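Local coordinates for zona pellucida sperm-binding protein 1 (Gallus gallus, PDB 6GF6) that probably cross-links filaments of the egg coat through its N-terminal ZP-N1 domain, a homodimer in this crystal, at residues B[43-46]-B[52-55]. The protein carries 2 engineered substitutions. Numbering follows the deposited sequence. Where two conformers were deposited one is given.
With NAG (2-acetamido-2-deoxy-beta-D-glucopyranose), chain E.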
loop_
_atom_site.group_PDB
_atom_site.type_symbol
_atom_site.label_atom_id
_atom_site.label_comp_id
_atom_site.label_asym_id
_atom_site.label_seq_id
_atom_site.Cartn_x
_atom_site.Cartn_y
_atom_site.Cartn_z
ATOM N N PHE B 43 -10.434 -8.557 -13.016
ATOM C CA PHE B 43 -10.896 -7.689 -11.939
ATOM C C PHE B 43 -10.097 -6.398 -11.951
ATOM O O PHE B 43 -8.866 -6.423 -11.883
ATOM C CB PHE B 43 -10.763 -8.352 -10.565
ATOM C CG PHE B 43 -11.581 -9.589 -10.396
ATOM C CD1 PHE B 43 -11.099 -10.816 -10.812
ATOM C CD2 PHE B 43 -12.837 -9.528 -9.808
ATOM C CE1 PHE B 43 -11.859 -11.965 -10.655
ATOM C CE2 PHE B 43 -13.605 -10.676 -9.644
ATOM C CZ PHE B 43 -13.113 -11.896 -10.069
ATOM N N GLU B 44 -10.802 -5.287 -12.097
ATOM C CA GLU B 44 -10.196 -3.971 -11.992
ATOM C C GLU B 44 -9.597 -3.779 -10.605
ATOM O O GLU B 44 -10.130 -4.259 -9.602
ATOM C CB GLU B 44 -11.239 -2.889 -12.273
ATOM C CG GLU B 44 -11.598 -2.824 -13.742
ATOM C CD GLU B 44 -10.413 -2.512 -14.627
ATOM O OE1 GLU B 44 -10.077 -3.387 -15.448
ATOM O OE2 GLU B 44 -9.782 -1.442 -14.461
ATOM N N VAL B 45 -8.453 -3.123 -10.563
ATOM C CA VAL B 45 -7.748 -2.846 -9.320
ATOM C C VAL B 45 -8.117 -1.456 -8.821
ATOM O O VAL B 45 -7.968 -0.468 -9.549
ATOM C CB VAL B 45 -6.234 -2.976 -9.524
ATOM C CG1 VAL B 45 -5.493 -2.493 -8.301
ATOM C CG2 VAL B 45 -5.873 -4.417 -9.866
ATOM N N ALA B 46 -8.563 -1.367 -7.563
ATOM C CA ALA B 46 -8.806 -0.082 -6.924
ATOM C C ALA B 46 -8.127 -0.063 -5.561
ATOM O O ALA B 46 -8.144 -1.056 -4.827
ATOM C CB ALA B 46 -10.306 0.192 -6.764
ATOM N N MET B 52 -6.884 -5.922 -0.584
ATOM C CA MET B 52 -5.478 -5.705 -0.242
ATOM C C MET B 52 -4.591 -5.715 -1.487
ATOM O O MET B 52 -3.592 -6.435 -1.565
ATOM C CB MET B 52 -5.002 -6.733 0.788
ATOM C CG MET B 52 -5.856 -6.777 2.046
ATOM S SD MET B 52 -6.001 -5.172 2.857
ATOM C CE MET B 52 -7.226 -5.529 4.116
ATOM N N HIS B 53 -4.967 -4.902 -2.471
ATOM C CA HIS B 53 -4.151 -4.698 -3.659
ATOM C C HIS B 53 -4.204 -3.230 -4.055
ATOM O O HIS B 53 -5.197 -2.540 -3.811
ATOM C CB HIS B 53 -4.570 -5.604 -4.834
ATOM C CG HIS B 53 -6.017 -5.508 -5.212
ATOM N ND1 HIS B 53 -6.696 -6.556 -5.797
ATOM C CD2 HIS B 53 -6.907 -4.493 -5.111
ATOM C CE1 HIS B 53 -7.944 -6.192 -6.030
ATOM N NE2 HIS B 53 -8.099 -4.946 -5.622
ATOM N N TRP B 54 -3.112 -2.751 -4.650
ATOM C CA TRP B 54 -2.956 -1.326 -4.889
ATOM C C TRP B 54 -2.184 -1.086 -6.179
ATOM O O TRP B 54 -1.502 -1.971 -6.701
ATOM C CB TRP B 54 -2.240 -0.637 -3.718
ATOM C CG TRP B 54 -2.877 -0.877 -2.383
ATOM C CD1 TRP B 54 -3.823 -0.104 -1.774
ATOM C CD2 TRP B 54 -2.614 -1.966 -1.490
ATOM N NE1 TRP B 54 -4.165 -0.645 -0.557
ATOM C CE2 TRP B 54 -3.438 -1.791 -0.360
ATOM C CE3 TRP B 54 -1.762 -3.075 -1.536
ATOM C CZ2 TRP B 54 -3.433 -2.679 0.714
ATOM C CZ3 TRP B 54 -1.759 -3.957 -0.469
ATOM C CH2 TRP B 54 -2.589 -3.753 0.641
ATOM N N LEU B 55 -2.311 0.139 -6.681
ATOM C CA LEU B 55 -1.585 0.639 -7.840
ATOM C C LEU B 55 -0.918 1.969 -7.555
ATOM O O LEU B 55 -1.554 2.851 -7.048
ATOM C CB LEU B 55 -2.509 0.824 -9.029
ATOM C CG LEU B 55 -3.040 -0.382 -9.765
ATOM C CD1 LEU B 55 -3.800 0.075 -10.984
ATOM C CD2 LEU B 55 -1.907 -1.281 -10.182
HETATM C C1 NAG E . -3.721 4.681 -5.698
HETATM C C2 NAG E . -4.244 5.268 -7.014
HETATM C C3 NAG E . -3.100 5.885 -7.813
HETATM C C4 NAG E . -2.318 6.873 -6.961
HETATM C C5 NAG E . -1.860 6.200 -5.670
HETATM C C6 NAG E . -1.161 7.142 -4.712
HETATM C C7 NAG E . -6.259 4.080 -7.835
HETATM C C8 NAG E . -7.086 5.014 -6.993
HETATM N N2 NAG E . -4.929 4.262 -7.802
HETATM O O3 NAG E . -3.633 6.541 -8.959
HETATM O O4 NAG E . -1.187 7.343 -7.685
HETATM O O5 NAG E . -2.998 5.671 -4.972
HETATM O O6 NAG E . -0.706 6.476 -3.541
HETATM O O7 NAG E . -6.773 3.202 -8.521
#
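Val45 CG1 reaches between two side chains of 52-55, the isobutyl group of Leu55 and the imidazole of His53. Val45 CB already points toward 52-55, and chi1 of 172° sets CG1, opposite the backbone N, as the branch that makes both contacts. There it meets Leu55 CG at 3.6 Å, and the two side chains cross at a slant. The same methyl stands 4.0 Å from His53 CD2 and approaches the ring obliquely. Ala46 O takes the ring edge instead, near the ring plane and 3.7 Å from His53 CD2. His53 CG sits between its own backbone N and carbonyl carbon (chi1 54°), a rotation that brings the ring up beside Val45 and Ala46. With alanine in place of His53, Val45 CG1 would probably lose its ring neighbour, and the zinc position shared with His73, known from a structure of this protein but empty in this chain, would probably lack a ligand. No hydrogen bond joins the two segments. Asn47 OD1, from the loop between them, accepts one from Leu55 N. Phe65 and Val35, from the strands 63-68 and 30-36, touch Val45 and His53. The contact packs the loop that follows strand 42-44 against strand 53-57, the outer strand of the other sheet of the ZP-N1 fold. This pairing therefore rests on van der Waals packing around Val45, with a metal-binding histidine as part of the apolar surface.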